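Local coordinates for hypothetical protein CC0527 (Caulobacter vibrioides, PDB 2O0Q) that is of unknown function but carries a DUF952 domain, a family grouped in the ADP-ribosyl clan, so a distant relationship to ADP-ribosylating proteins is possible, at residues L56-V61 against P107-H112; Y5-R10 against A97-D102; G39-E44 against R80-Y85. All blocks are in the same frame, centred on the assembly; numbering follows the deposited sequence.

Interaction 1. Residues L56-V61 against P107-H112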
loop_
_atom_site.group_PDB
_atom_site.type_symbol
_atom_site.label_atom_id
_atom_site.label_comp_id
_atom_site.label_asym_id
_atom_site.label_seq_id
_atom_site.Cartn_x
_atom_site.Cartn_y
_atom_site.Cartn_z
ATOM N N LEU A 56 -10.265 0.212 -6.170
ATOM C CA LEU A 56 -9.039 0.090 -5.394
ATOM C C LEU A 56 -8.973 1.241 -4.404
ATOM O O LEU A 56 -9.524 2.315 -4.643
ATOM C CB LEU A 56 -7.802 0.150 -6.297
ATOM C CG LEU A 56 -7.511 -1.046 -7.207
ATOM C CD1 LEU A 56 -6.280 -0.751 -8.064
ATOM C CD2 LEU A 56 -7.287 -2.291 -6.358
ATOM N N VAL A 57 -8.301 1.009 -3.285
ATOM C CA VAL A 57 -8.140 2.042 -2.280
ATOM C C VAL A 57 -6.657 2.223 -1.985
ATOM O O VAL A 57 -5.883 1.259 -1.978
ATOM C CB VAL A 57 -8.919 1.697 -0.979
ATOM C CG1 VAL A 57 -8.635 0.282 -0.567
ATOM C CG2 VAL A 57 -8.544 2.676 0.140
ATOM N N LEU A 58 -6.265 3.472 -1.775
ATOM C CA LEU A 58 -4.883 3.811 -1.472
ATOM C C LEU A 58 -4.794 4.204 -0.002
ATOM O O LEU A 58 -5.515 5.096 0.449
ATOM C CB LEU A 58 -4.437 4.986 -2.356
ATOM C CG LEU A 58 -3.009 5.544 -2.296
ATOM C CD1 LEU A 58 -2.758 6.190 -0.955
ATOM C CD2 LEU A 58 -2.000 4.436 -2.568
ATOM N N LEU A 59 -3.919 3.535 0.746
ATOM C CA LEU A 59 -3.741 3.859 2.157
ATOM C C LEU A 59 -2.402 4.565 2.324
ATOM O O LEU A 59 -1.365 4.051 1.897
ATOM C CB LEU A 59 -3.740 2.598 3.031
ATOM C CG LEU A 59 -4.905 1.605 2.975
ATOM C CD1 LEU A 59 -4.568 0.402 3.851
ATOM C CD2 LEU A 59 -6.212 2.264 3.423
ATOM N N ALA A 60 -2.439 5.748 2.932
ATOM C CA ALA A 60 -1.234 6.532 3.191
ATOM C C ALA A 60 -0.870 6.287 4.650
ATOM O O ALA A 60 -1.701 6.475 5.546
ATOM C CB ALA A 60 -1.507 8.010 2.951
ATOM N N VAL A 61 0.370 5.874 4.887
ATOM C CA VAL A 61 0.823 5.551 6.233
ATOM C C VAL A 61 2.115 6.243 6.664
ATOM O O VAL A 61 3.091 6.282 5.912
ATOM C CB VAL A 61 1.025 4.021 6.363
ATOM C CG1 VAL A 61 1.589 3.684 7.723
ATOM C CG2 VAL A 61 -0.298 3.298 6.129
ATOM N N PRO A 107 -3.996 2.503 -12.281
ATOM C CA PRO A 107 -4.520 3.348 -11.201
ATOM C C PRO A 107 -3.736 4.665 -11.138
ATOM O O PRO A 107 -2.504 4.664 -11.175
ATOM C CB PRO A 107 -4.298 2.491 -9.954
ATOM C CG PRO A 107 -4.365 1.073 -10.495
ATOM C CD PRO A 107 -3.553 1.196 -11.759
ATOM N N GLN A 108 -4.442 5.788 -11.045
ATOM C CA GLN A 108 -3.771 7.086 -10.985
ATOM C C GLN A 108 -3.448 7.481 -9.546
ATOM O O GLN A 108 -4.352 7.678 -8.738
ATOM C CB GLN A 108 -4.646 8.172 -11.622
ATOM C CG GLN A 108 -4.959 7.958 -13.094
ATOM C CD GLN A 108 -5.677 9.148 -13.712
ATOM O OE1 GLN A 108 -6.779 9.509 -13.298
ATOM N NE2 GLN A 108 -5.048 9.767 -14.707
ATOM N N LEU A 109 -2.162 7.604 -9.226
ATOM C CA LEU A 109 -1.756 7.986 -7.872
ATOM C C LEU A 109 -1.216 9.411 -7.808
ATOM O O LEU A 109 -1.076 9.979 -6.726
ATOM C CB LEU A 109 -0.670 7.045 -7.340
ATOM C CG LEU A 109 -0.932 5.543 -7.249
ATOM C CD1 LEU A 109 0.029 4.954 -6.223
ATOM C CD2 LEU A 109 -2.352 5.271 -6.841
ATOM N N GLY A 110 -0.914 9.970 -8.975
ATOM C CA GLY A 110 -0.359 11.308 -9.068
ATOM C C GLY A 110 -0.835 12.367 -8.091
ATOM O O GLY A 110 -0.070 12.818 -7.235
ATOM N N ASP A 111 -2.091 12.782 -8.214
ATOM C CA ASP A 111 -2.619 13.820 -7.335
ATOM C C ASP A 111 -2.621 13.451 -5.856
ATOM O O ASP A 111 -2.482 14.321 -4.994
ATOM C CB ASP A 111 -4.028 14.222 -7.778
ATOM C CG ASP A 111 -4.039 14.855 -9.155
ATOM O OD1 ASP A 111 -3.013 15.448 -9.542
ATOM O OD2 ASP A 111 -5.076 14.776 -9.846
ATOM N N HIS A 112 -2.771 12.167 -5.551
ATOM C CA HIS A 112 -2.766 11.745 -4.162
ATOM C C HIS A 112 -1.364 11.792 -3.574
ATOM O O HIS A 112 -1.186 12.164 -2.417
ATOM C CB HIS A 112 -3.364 10.345 -4.034
ATOM C CG HIS A 112 -4.820 10.296 -4.370
ATOM N ND1 HIS A 112 -5.300 9.711 -5.522
ATOM C CD2 HIS A 112 -5.894 10.833 -3.743
ATOM C CE1 HIS A 112 -6.607 9.895 -5.594
ATOM N NE2 HIS A 112 -6.991 10.574 -4.528
#
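Leu58 and Leu56, pointing from the same face of strand 56-62, meet Pro107 and Leu109, on the stretch that leads into helix 110-114, and the two pairs they form illustrate how a loop can be packed against a strand by apolar side chains, with no hydrogen bond between the two. Leu56 has its CG anti to the carbonyl carbon and beside the backbone N (chi1 -71°). From there CD1 reaches the proline ring of Pro107 at its outer corner, with 3.6 Å between Leu56 CD1 and Pro107 CG. A methyl thus rests against a ring methylene, without broad face-to-face overlap of the two side chains.

Leu58, which loses the most surface here, takes the other course: its CG is anti to the backbone N (chi1 -178°), and one methyl of the fork goes to Leu109. That touch is looser, 4.2 Å from Leu58 CD2 to Leu109 CD1, and it is Leu109 that bends its end inward to make it. Both loop residues also lie on helix 39-49, Pro107 on Ala46 and Leu109 on Ala42 and Ala46, while Leu99 packs on both Leu58 and Leu109.

The strand backbone spends its polar groups on its sheet neighbours, Leu56 pairing with Leu99 and Leu58 with Ala97. What joins strand to loop is therefore hydrophobic burial and van der Waals contact, an association with little directional character of its own.

Interaction 2. Residues Y5-R10 against A97-D102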
loop_
_atom_site.group_PDB
_atom_site.type_symbol
_atom_site.label_atom_id
_atom_site.label_comp_id
_atom_site.label_asym_id
_atom_site.label_seq_id
_atom_site.Cartn_x
_atom_site.Cartn_y
_atom_site.Cartn_z
ATOM N N TYR A 5 2.893 3.784 1.218
ATOM C CA TYR A 5 1.573 3.457 0.713
ATOM C C TYR A 5 1.273 1.998 0.464
ATOM O O TYR A 5 2.142 1.214 0.081
ATOM C CB TYR A 5 1.329 4.212 -0.590
ATOM C CG TYR A 5 1.508 5.708 -0.482
ATOM C CD1 TYR A 5 2.779 6.288 -0.484
ATOM C CD2 TYR A 5 0.403 6.543 -0.350
ATOM C CE1 TYR A 5 2.942 7.670 -0.355
ATOM C CE2 TYR A 5 0.548 7.917 -0.219
ATOM C CZ TYR A 5 1.816 8.476 -0.221
ATOM O OH TYR A 5 1.942 9.841 -0.085
ATOM N N LYS A 6 0.005 1.661 0.661
ATOM C CA LYS A 6 -0.482 0.321 0.429
ATOM C C LYS A 6 -1.650 0.467 -0.529
ATOM O O LYS A 6 -2.494 1.358 -0.372
ATOM C CB LYS A 6 -0.974 -0.325 1.733
ATOM C CG LYS A 6 -1.478 -1.763 1.553
ATOM C CD LYS A 6 -0.335 -2.716 1.204
ATOM C CE LYS A 6 -0.842 -4.020 0.590
ATOM N NZ LYS A 6 0.287 -4.949 0.238
ATOM N N ILE A 7 -1.681 -0.393 -1.537
ATOM C CA ILE A 7 -2.770 -0.403 -2.501
ATOM C C ILE A 7 -3.493 -1.726 -2.272
ATOM O O ILE A 7 -2.855 -2.778 -2.225
ATOM C CB ILE A 7 -2.236 -0.352 -3.952
ATOM C CG1 ILE A 7 -1.498 0.971 -4.175
ATOM C CG2 ILE A 7 -3.392 -0.507 -4.945
ATOM C CD1 ILE A 7 -0.793 1.084 -5.522
ATOM N N LEU A 8 -4.812 -1.673 -2.095
ATOM C CA LEU A 8 -5.591 -2.889 -1.881
ATOM C C LEU A 8 -7.028 -2.693 -2.338
ATOM O O LEU A 8 -7.484 -1.563 -2.539
ATOM C CB LEU A 8 -5.566 -3.311 -0.400
ATOM C CG LEU A 8 -6.519 -2.660 0.614
ATOM C CD1 LEU A 8 -6.379 -3.371 1.947
ATOM C CD2 LEU A 8 -6.218 -1.195 0.784
ATOM N N SER A 9 -7.742 -3.797 -2.509
ATOM C CA SER A 9 -9.129 -3.735 -2.955
ATOM C C SER A 9 -10.027 -3.183 -1.854
ATOM O O SER A 9 -9.692 -3.247 -0.670
ATOM C CB SER A 9 -9.619 -5.131 -3.350
ATOM O OG SER A 9 -9.786 -5.961 -2.209
ATOM N N ARG A 10 -11.169 -2.635 -2.253
ATOM C CA ARG A 10 -12.130 -2.097 -1.296
ATOM C C ARG A 10 -12.584 -3.225 -0.365
ATOM O O ARG A 10 -12.755 -3.026 0.840
ATOM C CB ARG A 10 -13.325 -1.497 -2.047
ATOM C CG ARG A 10 -14.576 -1.246 -1.202
ATOM C CD ARG A 10 -14.298 -0.412 0.039
ATOM N NE ARG A 10 -13.804 0.928 -0.267
ATOM C CZ ARG A 10 -13.599 1.869 0.651
ATOM N NH1 ARG A 10 -13.851 1.608 1.927
ATOM N NH2 ARG A 10 -13.139 3.064 0.300
ATOM N N ALA A 97 -8.052 6.892 0.136
ATOM C CA ALA A 97 -8.643 7.482 -1.054
ATOM C C ALA A 97 -9.002 6.397 -2.048
ATOM O O ALA A 97 -8.285 5.399 -2.180
ATOM C CB ALA A 97 -7.662 8.454 -1.688
ATOM N N ASP A 98 -10.121 6.579 -2.741
ATOM C CA ASP A 98 -10.529 5.606 -3.741
ATOM C C ASP A 98 -9.845 6.004 -5.037
ATOM O O ASP A 98 -9.869 7.170 -5.429
ATOM C CB ASP A 98 -12.047 5.604 -3.915
ATOM C CG ASP A 98 -12.775 5.229 -2.641
ATOM O OD1 ASP A 98 -12.324 4.296 -1.941
ATOM O OD2 ASP A 98 -13.807 5.867 -2.346
ATOM N N LEU A 99 -9.230 5.033 -5.695
ATOM C CA LEU A 99 -8.498 5.280 -6.930
ATOM C C LEU A 99 -9.309 5.120 -8.207
ATOM O O LEU A 99 -10.273 4.355 -8.256
ATOM C CB LEU A 99 -7.286 4.352 -6.994
ATOM C CG LEU A 99 -6.242 4.509 -5.887
ATOM C CD1 LEU A 99 -5.212 3.400 -5.998
ATOM C CD2 LEU A 99 -5.581 5.876 -6.000
ATOM N N ASP A 100 -8.898 5.861 -9.235
ATOM C CA ASP A 100 -9.525 5.826 -10.551
ATOM C C ASP A 100 -8.473 5.288 -11.520
ATOM O O ASP A 100 -7.277 5.455 -11.296
ATOM C CB ASP A 100 -9.939 7.231 -11.011
ATOM C CG ASP A 100 -10.986 7.867 -10.111
ATOM O OD1 ASP A 100 -11.998 7.200 -9.815
ATOM O OD2 ASP A 100 -10.796 9.036 -9.713
ATOM N N LEU A 101 -8.922 4.652 -12.596
ATOM C CA LEU A 101 -8.016 4.090 -13.600
ATOM C C LEU A 101 -7.889 5.025 -14.797
ATOM O O LEU A 101 -8.831 5.752 -15.120
ATOM C CB LEU A 101 -8.553 2.745 -14.089
ATOM C CG LEU A 101 -8.181 1.413 -13.427
ATOM C CD1 LEU A 101 -7.926 1.565 -11.948
ATOM C CD2 LEU A 101 -9.298 0.423 -13.702
ATOM N N ASP A 102 -6.727 5.027 -15.448
ATOM C CA ASP A 102 -6.560 5.854 -16.640
ATOM C C ASP A 102 -6.942 4.990 -17.838
ATOM O O ASP A 102 -7.449 3.876 -17.660
ATOM C CB ASP A 102 -5.126 6.399 -16.761
ATOM C CG ASP A 102 -4.078 5.315 -16.952
ATOM O OD1 ASP A 102 -2.882 5.639 -16.771
ATOM O OD2 ASP A 102 -4.428 4.160 -17.288
HETATM O O HOH W 1 -14.112 1.855 -2.804
#
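Asp98, on strand 93-98, receives the guanidinium of Arg10 in a salt bridge that is also a hydrogen bond. Arg10 NH2 lies 2.7 Å from Asp98 OD1, with an N-H...O angle of 152°, and the oxygen is met on its syn lone pair. OD1 sits at the guanidinium edge, in its plane, yet the carboxylate is turned 68° from that plane, so this is a single-oxygen grip and not a paired, two-bond one. The arginine chain, bent at both chi2 (53°) and chi3, curls its end round to the aspartate. A water accepts from Arg10 NE at 2.7 Å and donates weakly to Asp98 OD1, bridging the pair a second time, while NH1 of Arg10 is engaged in a salt bridge to Asp14.

One residue on, Leu99 turns inward and the chemistry changes: its CD1 is 4.4 Å from Ile7 CG2, a loose apolar touch in the buried interior. Further along, Leu101 packs on Pro107, and Asp102 OD2 accepts a hydrogen bond from Val106 N.

Strand 56-62 runs between strands 3-9 and 93-98, so the side chains meet across it: Arg10 from the start of helix 10-19, Leu99 from beside helix 110-114, where it also packs on His112.

Interaction 3. Residues G39-E44 against R80-Y85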
loop_
_atom_site.group_PDB
_atom_site.type_symbol
_atom_site.label_atom_id
_atom_site.label_comp_id
_atom_site.label_asym_id
_atom_site.label_seq_id
_atom_site.Cartn_x
_atom_site.Cartn_y
_atom_site.Cartn_z
ATOM N N GLY A 39 6.598 6.936 -1.684
ATOM C CA GLY A 39 5.927 7.740 -2.689
ATOM C C GLY A 39 6.506 7.689 -4.097
ATOM O O GLY A 39 5.755 7.600 -5.070
ATOM N N GLU A 40 7.831 7.736 -4.222
ATOM C CA GLU A 40 8.459 7.728 -5.544
ATOM C C GLU A 40 8.348 6.396 -6.272
ATOM O O GLU A 40 8.614 6.325 -7.471
ATOM C CB GLU A 40 9.941 8.100 -5.442
ATOM C CG GLU A 40 10.277 9.032 -4.304
ATOM C CD GLU A 40 10.262 8.321 -2.968
ATOM O OE1 GLU A 40 11.078 7.397 -2.785
ATOM O OE2 GLU A 40 9.436 8.676 -2.107
ATOM N N GLN A 41 7.955 5.351 -5.550
ATOM C CA GLN A 41 7.839 4.011 -6.125
ATOM C C GLN A 41 6.381 3.557 -6.276
ATOM O O GLN A 41 6.090 2.604 -7.003
ATOM C CB GLN A 41 8.597 3.020 -5.227
ATOM C CG GLN A 41 9.601 3.707 -4.297
ATOM C CD GLN A 41 10.102 2.824 -3.164
ATOM O OE1 GLN A 41 9.326 2.130 -2.485
ATOM N NE2 GLN A 41 11.408 2.864 -2.936
ATOM N N ALA A 42 5.473 4.257 -5.600
ATOM C CA ALA A 42 4.048 3.920 -5.609
ATOM C C ALA A 42 3.373 3.790 -6.971
ATOM O O ALA A 42 2.648 2.826 -7.214
ATOM C CB ALA A 42 3.278 4.923 -4.758
ATOM N N GLN A 43 3.580 4.760 -7.857
ATOM C CA GLN A 43 2.945 4.690 -9.164
ATOM C C GLN A 43 3.396 3.459 -9.953
ATOM O O GLN A 43 2.587 2.814 -10.619
ATOM C CB GLN A 43 3.227 5.961 -9.965
ATOM C CG GLN A 43 2.474 6.040 -11.287
ATOM C CD GLN A 43 0.965 5.987 -11.117
ATOM O OE1 GLN A 43 0.313 5.019 -11.526
ATOM N NE2 GLN A 43 0.403 7.021 -10.512
ATOM N N GLU A 44 4.684 3.127 -9.882
ATOM C CA GLU A 44 5.186 1.964 -10.608
ATOM C C GLU A 44 4.559 0.696 -10.033
ATOM O O GLU A 44 4.220 -0.232 -10.773
ATOM C CB GLU A 44 6.718 1.870 -10.531
ATOM C CG GLU A 44 7.297 0.869 -11.545
ATOM C CD GLU A 44 8.819 0.836 -11.580
ATOM O OE1 GLU A 44 9.444 1.912 -11.674
ATOM O OE2 GLU A 44 9.394 -0.274 -11.528
ATOM N N ARG A 80 15.049 0.791 -1.862
ATOM C CA ARG A 80 14.609 0.153 -0.619
ATOM C C ARG A 80 13.105 0.280 -0.444
ATOM O O ARG A 80 12.565 1.388 -0.401
ATOM C CB ARG A 80 15.308 0.768 0.598
ATOM C CG ARG A 80 16.786 0.418 0.726
ATOM C CD ARG A 80 17.354 0.946 2.038
ATOM N NE ARG A 80 18.766 0.613 2.232
ATOM C CZ ARG A 80 19.238 -0.620 2.405
ATOM N NH1 ARG A 80 18.417 -1.663 2.408
ATOM N NH2 ARG A 80 20.539 -0.810 2.585
ATOM N N PHE A 81 12.426 -0.858 -0.353
ATOM C CA PHE A 81 10.982 -0.857 -0.178
ATOM C C PHE A 81 10.597 -1.098 1.274
ATOM O O PHE A 81 11.207 -1.913 1.970
ATOM C CB PHE A 81 10.325 -1.923 -1.067
ATOM C CG PHE A 81 10.201 -1.517 -2.513
ATOM C CD1 PHE A 81 11.325 -1.409 -3.320
ATOM C CD2 PHE A 81 8.955 -1.215 -3.058
ATOM C CE1 PHE A 81 11.214 -1.002 -4.651
ATOM C CE2 PHE A 81 8.832 -0.808 -4.384
ATOM C CZ PHE A 81 9.963 -0.701 -5.182
ATOM N N PRO A 82 9.578 -0.376 1.756
ATOM C CA PRO A 82 9.150 -0.559 3.142
ATOM C C PRO A 82 8.337 -1.842 3.265
ATOM O O PRO A 82 7.319 -2.003 2.591
ATOM C CB PRO A 82 8.321 0.695 3.416
ATOM C CG PRO A 82 7.713 0.995 2.083
ATOM C CD PRO A 82 8.848 0.727 1.105
ATOM N N HIS A 83 8.806 -2.749 4.121
ATOM C CA HIS A 83 8.152 -4.032 4.368
ATOM C C HIS A 83 7.745 -4.096 5.848
ATOM O O HIS A 83 8.600 -4.013 6.732
ATOM C CB HIS A 83 9.110 -5.190 4.052
ATOM C CG HIS A 83 9.497 -5.298 2.606
ATOM N ND1 HIS A 83 8.779 -4.706 1.589
ATOM C CD2 HIS A 83 10.483 -6.006 2.005
ATOM C CE1 HIS A 83 9.303 -5.049 0.423
ATOM N NE2 HIS A 83 10.337 -5.839 0.648
ATOM N N LEU A 84 6.448 -4.254 6.115
ATOM C CA LEU A 84 5.955 -4.306 7.493
ATOM C C LEU A 84 5.728 -5.748 7.934
ATOM O O LEU A 84 4.826 -6.427 7.446
ATOM C CB LEU A 84 4.652 -3.506 7.631
ATOM C CG LEU A 84 4.086 -3.394 9.054
ATOM C CD1 LEU A 84 5.094 -2.686 9.953
ATOM C CD2 LEU A 84 2.761 -2.637 9.031
ATOM N N TYR A 85 6.557 -6.201 8.869
ATOM C CA TYR A 85 6.482 -7.564 9.367
ATOM C C TYR A 85 5.499 -7.748 10.513
ATOM O O TYR A 85 5.838 -8.300 11.564
ATOM C CB TYR A 85 7.878 -8.041 9.777
ATOM C CG TYR A 85 8.778 -8.306 8.589
ATOM C CD1 TYR A 85 9.264 -7.263 7.798
ATOM C CD2 TYR A 85 9.103 -9.611 8.225
ATOM C CE1 TYR A 85 10.052 -7.523 6.666
ATOM C CE2 TYR A 85 9.882 -9.878 7.106
ATOM C CZ TYR A 85 10.352 -8.840 6.333
ATOM O OH TYR A 85 11.126 -9.136 5.236
#
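Gln41 lays its side chain over Phe81 in an amide-pi stack, joining helix 39-49 to strand 80-84 of a six-stranded antiparallel sheet in this alpha+beta fold. Helix and strand segments run almost at right angles, their axes 9.7 Å apart at the closest, and one long side chain spans much of that gap.

Its CB already touches the rim of the ring, 3.9 Å from Phe81 CE2. At the first torsion the chain is nearly eclipsed, CG lying almost over the backbone N (chi1 -19°), and beyond CG it extends toward the strand. CD carries the amide over the ring, the two planes only 27° apart. OE1 then hangs above one face of Phe81, offset toward the rim and 3.4 Å from Phe81 CD2; it also approaches Pro82 CD. This oxygen has its strongest polar partner in Ala38 N, at the end of strand 34-38, a hydrogen bond which together with the amide's other bond would fix how the group is turned.

That other bond belongs to the nitrogen. It is nearly straight at the hydrogen (172°) and lies close to the amide plane, but it comes from above the carbonyl plane of its acceptor, with 3.2 Å between Gln41 NE2 and Arg80 O.

Overall arrangement
The three contacts share one antiparallel sheet but sample it unevenly. Interactions 1 and 2 are close, their centres about 5 Å apart, and knit together: Val57 N is 2.8 Å from Leu8 O, a probable hydrogen bond, and Leu109 CD2 packs 3.4 Å from Leu99 CD2. Interaction 3 lies further across the sheet, toward its other edge, its centre about 13 Å from that of interaction 1 and about 15 Å from that of interaction 2. Helix 39-49 links the regions, since Ala42 O is 3.5 Å from Leu109 CD1, and Gly39 CA is 3.8 Å from Tyr5 CE1. With the function unknown and no ligand at these contacts, they are best read as architecture.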